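PDB 5NTB: papain inhibitor from Streptomyces mobaraensis, which inhibits the cysteine proteases papain and bromelain and bovine trypsin, and serves as a glutamine and lysine donor substrate for transglutaminase. Local coordinates for residues A39-T44 / C78-I83. Sequence-based numbering, arbitrary orientation.
Sequences AAWWTT and CDRTHI. With SO4 (sulfate ion), chain D; SO4 (sulfate ion), chain C.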
loop_
_atom_site.group_PDB
_atom_site.type_symbol
_atom_site.label_atom_id
_atom_site.label_comp_id
_atom_site.label_asym_id
_atom_site.label_seq_id
_atom_site.Cartn_x
_atom_site.Cartn_y
_atom_site.Cartn_z
ATOM N N ALA A 39 7.779 5.497 -2.993
ATOM C CA ALA A 39 8.390 6.734 -2.522
ATOM C C ALA A 39 8.029 7.929 -3.395
ATOM O O ALA A 39 7.991 9.056 -2.897
ATOM C CB ALA A 39 9.909 6.578 -2.454
ATOM N N ALA A 40 7.732 7.710 -4.677
ATOM C CA ALA A 40 7.471 8.834 -5.573
ATOM C C ALA A 40 6.232 9.636 -5.185
ATOM O O ALA A 40 6.074 10.773 -5.649
ATOM C CB ALA A 40 7.340 8.337 -7.010
ATOM N N TRP A 41 5.374 9.099 -4.317
ATOM C CA TRP A 41 4.182 9.806 -3.883
ATOM C C TRP A 41 4.390 10.607 -2.609
ATOM O O TRP A 41 3.506 11.386 -2.243
ATOM C CB TRP A 41 3.039 8.818 -3.662
ATOM C CG TRP A 41 2.687 8.072 -4.907
ATOM C CD1 TRP A 41 3.052 6.798 -5.242
ATOM C CD2 TRP A 41 1.903 8.571 -5.995
ATOM N NE1 TRP A 41 2.543 6.477 -6.486
ATOM C CE2 TRP A 41 1.840 7.552 -6.967
ATOM C CE3 TRP A 41 1.263 9.790 -6.250
ATOM C CZ2 TRP A 41 1.141 7.713 -8.171
ATOM C CZ3 TRP A 41 0.567 9.938 -7.438
ATOM C CH2 TRP A 41 0.513 8.910 -8.380
ATOM N N TRP A 42 5.522 10.426 -1.929
ATOM C CA TRP A 42 5.776 11.104 -0.668
ATOM C C TRP A 42 6.347 12.491 -0.937
ATOM O O TRP A 42 7.145 12.679 -1.862
ATOM C CB TRP A 42 6.718 10.262 0.198
ATOM C CG TRP A 42 6.045 8.966 0.606
ATOM C CD1 TRP A 42 5.734 7.907 -0.215
ATOM C CD2 TRP A 42 5.541 8.619 1.910
ATOM N NE1 TRP A 42 5.088 6.918 0.504
ATOM C CE2 TRP A 42 4.956 7.335 1.806
ATOM C CE3 TRP A 42 5.537 9.264 3.158
ATOM C CZ2 TRP A 42 4.371 6.693 2.889
ATOM C CZ3 TRP A 42 4.958 8.618 4.236
ATOM C CH2 TRP A 42 4.374 7.343 4.091
ATOM N N THR A 43 5.909 13.469 -0.133
ATOM C CA THR A 43 6.212 14.873 -0.422
ATOM C C THR A 43 6.874 15.607 0.729
ATOM O O THR A 43 7.725 16.468 0.485
ATOM C CB THR A 43 4.938 15.644 -0.823
ATOM O OG1 THR A 43 3.892 15.414 0.136
ATOM C CG2 THR A 43 4.469 15.213 -2.199
ATOM N N THR A 44 6.498 15.315 1.965
ATOM C CA THR A 44 7.036 16.123 3.044
ATOM C C THR A 44 8.440 15.660 3.409
ATOM O O THR A 44 8.763 14.477 3.304
ATOM C CB THR A 44 6.134 16.057 4.271
ATOM O OG1 THR A 44 5.958 14.691 4.659
ATOM C CG2 THR A 44 4.777 16.663 3.964
ATOM N N CYS A 78 9.898 0.626 -4.464
ATOM C CA CYS A 78 8.788 0.403 -5.376
ATOM C C CYS A 78 8.736 1.492 -6.428
ATOM O O CYS A 78 8.869 2.677 -6.120
ATOM C CB CYS A 78 7.453 0.409 -4.630
ATOM S SG CYS A 78 7.075 -1.010 -3.600
ATOM N N ASP A 79 8.528 1.089 -7.683
ATOM C CA ASP A 79 8.241 2.074 -8.713
ATOM C C ASP A 79 6.830 2.629 -8.519
ATOM O O ASP A 79 6.043 2.149 -7.690
ATOM C CB ASP A 79 8.395 1.469 -10.111
ATOM C CG ASP A 79 8.818 2.504 -11.167
ATOM O OD1 ASP A 79 8.775 3.723 -10.897
ATOM O OD2 ASP A 79 9.206 2.088 -12.279
ATOM N N ARG A 80 6.511 3.627 -9.345
ATOM C CA ARG A 80 5.348 4.486 -9.131
ATOM C C ARG A 80 4.026 3.754 -8.880
ATOM O O ARG A 80 3.220 4.185 -8.040
ATOM C CB ARG A 80 5.229 5.384 -10.356
ATOM C CG ARG A 80 4.217 6.452 -10.239
ATOM C CD ARG A 80 4.250 7.312 -11.493
ATOM N NE ARG A 80 3.082 8.156 -11.540
ATOM C CZ ARG A 80 1.921 7.788 -12.070
ATOM N NH1 ARG A 80 1.790 6.577 -12.616
ATOM N NH2 ARG A 80 0.900 8.626 -12.056
ATOM N N THR A 81 3.745 2.686 -9.623
ATOM C CA THR A 81 2.455 2.020 -9.465
ATOM C C THR A 81 2.580 0.659 -8.800
ATOM O O THR A 81 1.615 -0.116 -8.804
ATOM C CB THR A 81 1.734 1.879 -10.802
ATOM O OG1 THR A 81 2.533 1.086 -11.677
ATOM C CG2 THR A 81 1.462 3.268 -11.429
ATOM N N HIS A 82 3.730 0.366 -8.207
ATOM C CA HIS A 82 3.953 -0.879 -7.480
ATOM C C HIS A 82 3.675 -0.649 -5.997
ATOM O O HIS A 82 4.408 0.090 -5.337
ATOM C CB HIS A 82 5.385 -1.345 -7.729
ATOM C CG HIS A 82 5.854 -2.454 -6.840
ATOM N ND1 HIS A 82 7.171 -2.858 -6.812
ATOM C CD2 HIS A 82 5.198 -3.245 -5.959
ATOM C CE1 HIS A 82 7.311 -3.840 -5.940
ATOM N NE2 HIS A 82 6.127 -4.096 -5.409
ATOM N N ILE A 83 2.620 -1.287 -5.467
ATOM C CA ILE A 83 2.313 -1.177 -4.044
ATOM C C ILE A 83 2.803 -2.420 -3.326
ATOM O O ILE A 83 2.786 -3.529 -3.865
ATOM C CB ILE A 83 0.810 -0.943 -3.791
ATOM C CG1 ILE A 83 -0.039 -2.093 -4.341
ATOM C CG2 ILE A 83 0.392 0.382 -4.383
ATOM C CD1 ILE A 83 -1.537 -1.949 -4.020
HETATM S S SO4 D . 9.567 -2.354 -9.446
HETATM O O1 SO4 D . 8.633 -2.539 -10.555
HETATM O O2 SO4 D . 9.988 -3.651 -8.919
HETATM O O3 SO4 D . 8.914 -1.569 -8.390
HETATM O O4 SO4 D . 10.731 -1.607 -9.926
HETATM S S SO4 C . -1.132 6.520 -14.662
HETATM O O1 SO4 C . -2.373 6.338 -15.410
HETATM O O2 SO4 C . -0.018 6.510 -15.605
HETATM O O3 SO4 C . -1.146 7.784 -13.936
HETATM O O4 SO4 C . -0.927 5.418 -13.725
HETATM O O HOH W 1 8.520 5.419 -6.434
#
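W41 and R80 meet through a hydrogen bond and through side-chain packing. The indole NE1 of W41 donates to the backbone O of R80 at 2.9 Å, nearly straight (167° at the hydrogen). R80 O lies near the indole plane, and NE1 comes in the carbonyl plane, on a lone pair. W41 CG sits anti to its own carbonyl carbon (chi1 -60°), which swings the ring out to the turn 79-82. The R80 side chain leaves anti to its backbone N and runs extended past the six-membered ring. The CZ2-CH2 edge of W41 comes over one face of the guanidinium, toward its rim, with W41 CH2 3.7 Å from R80 NH2. The two planes are 41° apart. NH2 and NH1 of R80 grip a sulfate, probably from the crystallisation liquor. A water joins A40 N to C78 O. ND1 of H82 and N of D79, the two ends of the type I turn, share one oxygen of a second sulfate. F108 meets the W41 ring edge-to-face. A leucine in place of W41 would probably leave the R80 carbonyl without its indole donor and the guanidinium face without the ring edge against it. The contact ties the loop after strand 35-38 to the turn entering strand 82-86 of the double-psi beta-barrel-type domain. The near-straight bond is likely to limit rotation of the indole, while NH1 and NH2 bond the sulfate, not the ring.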